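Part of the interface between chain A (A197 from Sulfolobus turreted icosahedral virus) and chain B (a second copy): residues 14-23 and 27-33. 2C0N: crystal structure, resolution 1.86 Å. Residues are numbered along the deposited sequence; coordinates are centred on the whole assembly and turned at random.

Chain A (14-23) RLPLIDFLVK
Chain B (27-33) EYVILSR

The contact between these two copies of A197 is a small, largely apolar packing of a helix against a strand and the residue that follows it, held by side-chain fit without a single hydrogen bond across it. It illustrates how the periods of helix and strand can be matched. Chain A is helical from Leu A15 to Lys A23, with Arg A14 as N-cap residue; phi/psi values lie near -60/-43, and i-to-i+4 bonds such as Val A22 N to Ile A18 O (2.9 Å) hold the turns. Chain B is extended through Leu B31, with phi/psi -152/165 at Tyr B28 and about -90/125 at Ile B30 and Leu B31. The axes run nearly antiparallel, at 155°, and approach to 10.6 Å, a gap filled by side chains from both elements. In register, the CA atoms of Leu A15 and Ser B32 lie 7.5 Å apart, and those of Val A22 and Tyr B28 11.3 Å, so the elements splay toward the helix's C-terminal end.

Helix positions three and four residues apart, Leu A15, Ile A18 and Val A22, point CA-to-CB toward the strand, as do the alternate strand residues Tyr B28 and Ile B30; the intervening Val B29 makes no contact. Leu A15 (chi1 -101°, between wells; chi2 p) is the residue most covered by the partner stretch (75 Å²): its CD1 and CD2 lie 3.7 and 4.0 Å from Ile B30 CG2, and its CD2 comes within 3.2 Å of Ser B32 OG, a hydroxyl hydrogen-bonded elsewhere in the structure. Ser B32 (-66/164, chi1 m) points CA-to-CB sideways. Ile A18 and Ile B30, both m,t, meet end to end, CD1 to CD1 at 4.2 Å. Where the backbones are farther apart, the long Tyr B28 (chi1 p, chi2 80°) spans the gap: its OH sits 3.5 Å from Val A22 CG2 (chi1 t) and 4.0 Å from Ile A18 CG2. Together the stretches bury 241 Å². Charge stays outside this contact: Lys A23 NZ forms a very short 2.5 Å salt bridge with Asp A19 OD2 along the helix.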

# COMPACT_ATOMS: atom_id res chain seq x y z
N ARG A 14 2.17 -5.32 -0.58
CA ARG A 14 1.17 -6.33 -0.24
C ARG A 14 0.31 -5.85 0.95
O ARG A 14 0.79 -5.13 1.85
CB ARG A 14 1.83 -7.72 0.00
CG ARG A 14 2.81 -7.81 1.17
CD ARG A 14 3.67 -9.00 1.08
NE ARG A 14 4.64 -8.77 0.02
CZ ARG A 14 4.90 -9.57 -0.98
NH1 ARG A 14 4.40 -10.76 -1.01
NH2 ARG A 14 5.78 -9.20 -1.90
N LEU A 15 -0.94 -6.29 0.97
CA LEU A 15 -1.89 -5.85 1.97
C LEU A 15 -1.44 -6.08 3.40
O LEU A 15 -1.63 -5.20 4.27
CB LEU A 15 -3.26 -6.51 1.73
CG LEU A 15 -4.29 -5.60 1.03
CD1 LEU A 15 -3.83 -5.06 -0.32
CD2 LEU A 15 -5.64 -6.32 0.96
N PRO A 16 -0.92 -7.26 3.69
CA PRO A 16 -0.47 -7.47 5.09
C PRO A 16 0.54 -6.44 5.58
O PRO A 16 0.51 -6.08 6.76
CB PRO A 16 0.09 -8.89 5.04
CG PRO A 16 -0.64 -9.53 3.87
CD PRO A 16 -0.79 -8.48 2.88
N LEU A 17 1.43 -5.94 4.72
CA LEU A 17 2.35 -4.86 5.11
C LEU A 17 1.64 -3.51 5.25
O LEU A 17 1.88 -2.80 6.21
CB LEU A 17 3.60 -4.80 4.20
CG LEU A 17 4.61 -3.70 4.55
CD1 LEU A 17 5.18 -3.96 5.83
CD2 LEU A 17 5.66 -3.66 3.50
N ILE A 18 0.69 -3.19 4.37
CA ILE A 18 -0.13 -2.00 4.52
C ILE A 18 -0.80 -2.00 5.87
O ILE A 18 -0.83 -0.96 6.57
CB ILE A 18 -1.14 -1.88 3.41
CG1 ILE A 18 -0.40 -1.74 2.10
CG2 ILE A 18 -2.06 -0.64 3.59
CD1 ILE A 18 -1.32 -1.75 0.95
N ASP A 19 -1.35 -3.15 6.26
CA ASP A 19 -2.04 -3.25 7.56
C ASP A 19 -1.12 -2.98 8.74
O ASP A 19 -1.49 -2.24 9.67
CB ASP A 19 -2.70 -4.62 7.69
CG ASP A 19 -3.88 -4.59 8.63
OD1 ASP A 19 -4.63 -3.57 8.68
OD2 ASP A 19 -4.02 -5.59 9.34
N PHE A 20 0.08 -3.55 8.69
CA PHE A 20 1.08 -3.28 9.70
C PHE A 20 1.39 -1.77 9.75
O PHE A 20 1.48 -1.18 10.85
CB PHE A 20 2.38 -4.05 9.38
CG PHE A 20 3.57 -3.55 10.13
CD1 PHE A 20 3.73 -3.88 11.46
CD2 PHE A 20 4.46 -2.70 9.54
CE1 PHE A 20 4.87 -3.43 12.17
CE2 PHE A 20 5.56 -2.27 10.22
CZ PHE A 20 5.75 -2.61 11.54
N LEU A 21 1.60 -1.16 8.58
CA LEU A 21 1.91 0.29 8.50
C LEU A 21 0.83 1.18 9.11
O LEU A 21 1.16 2.14 9.87
CB LEU A 21 2.24 0.70 7.07
CG LEU A 21 3.48 0.06 6.45
CD1 LEU A 21 3.60 0.52 5.01
CD2 LEU A 21 4.75 0.43 7.24
N VAL A 22 -0.44 0.87 8.82
CA VAL A 22 -1.56 1.65 9.31
C VAL A 22 -1.77 1.44 10.82
O VAL A 22 -1.87 2.40 11.60
CB VAL A 22 -2.86 1.27 8.53
CG1 VAL A 22 -4.12 1.88 9.15
CG2 VAL A 22 -2.71 1.71 7.12
N LYS A 23 -1.83 0.18 11.21
CA LYS A 23 -2.17 -0.18 12.58
C LYS A 23 -1.14 0.35 13.57
O LYS A 23 -1.51 0.69 14.70
CB LYS A 23 -2.29 -1.69 12.72
CG LYS A 23 -3.64 -2.19 12.32
CD LYS A 23 -3.69 -3.70 12.21
CE LYS A 23 -5.14 -4.19 12.23
NZ LYS A 23 -5.37 -5.37 11.38
N GLU B 27 -10.05 7.79 3.63
CA GLU B 27 -10.54 6.67 4.45
C GLU B 27 -10.98 5.54 3.51
O GLU B 27 -11.70 5.78 2.53
CB GLU B 27 -11.69 7.11 5.33
CG GLU B 27 -11.25 8.10 6.39
CD GLU B 27 -12.38 8.44 7.30
OE1 GLU B 27 -13.14 9.36 6.96
OE2 GLU B 27 -12.52 7.78 8.33
N TYR B 28 -10.51 4.33 3.78
CA TYR B 28 -10.70 3.25 2.83
C TYR B 28 -10.76 1.89 3.47
O TYR B 28 -10.36 1.69 4.62
CB TYR B 28 -9.55 3.26 1.80
CG TYR B 28 -8.17 3.12 2.45
CD1 TYR B 28 -7.71 1.88 2.85
CD2 TYR B 28 -7.35 4.21 2.66
CE1 TYR B 28 -6.47 1.70 3.40
CE2 TYR B 28 -6.07 4.05 3.25
CZ TYR B 28 -5.65 2.79 3.61
OH TYR B 28 -4.42 2.59 4.19
N VAL B 29 -11.24 0.95 2.66
CA VAL B 29 -11.08 -0.44 2.88
C VAL B 29 -10.52 -1.05 1.59
O VAL B 29 -11.12 -0.94 0.52
CB VAL B 29 -12.39 -1.12 3.20
CG1 VAL B 29 -12.18 -2.63 3.39
CG2 VAL B 29 -13.01 -0.54 4.47
N ILE B 30 -9.35 -1.62 1.69
CA ILE B 30 -8.77 -2.32 0.57
C ILE B 30 -9.19 -3.78 0.72
O ILE B 30 -8.92 -4.39 1.73
CB ILE B 30 -7.24 -2.26 0.54
CG1 ILE B 30 -6.77 -0.81 0.61
CG2 ILE B 30 -6.74 -2.84 -0.78
CD1 ILE B 30 -5.33 -0.67 0.89
N LEU B 31 -9.87 -4.32 -0.28
CA LEU B 31 -10.47 -5.63 -0.18
C LEU B 31 -9.47 -6.65 -0.69
O LEU B 31 -8.95 -6.49 -1.81
CB LEU B 31 -11.76 -5.69 -1.00
CG LEU B 31 -12.80 -4.66 -0.51
CD1 LEU B 31 -13.69 -4.18 -1.61
CD2 LEU B 31 -13.58 -5.25 0.57
N SER B 32 -9.20 -7.67 0.12
CA SER B 32 -8.40 -8.80 -0.29
C SER B 32 -9.08 -9.60 -1.37
O SER B 32 -10.26 -9.44 -1.63
CB SER B 32 -8.10 -9.72 0.89
OG SER B 32 -7.16 -9.07 1.69
N ARG B 33 -8.29 -10.45 -2.02
CA ARG B 33 -8.74 -11.12 -3.19
C ARG B 33 -9.87 -12.06 -2.81
O ARG B 33 -9.84 -12.67 -1.76
CB ARG B 33 -7.58 -11.92 -3.79
CG ARG B 33 -7.86 -12.43 -5.13
CD ARG B 33 -6.62 -13.03 -5.72
NE ARG B 33 -6.92 -13.61 -7.02
CZ ARG B 33 -6.07 -14.32 -7.76
NH1 ARG B 33 -4.84 -14.55 -7.32
NH2 ARG B 33 -6.48 -14.81 -8.93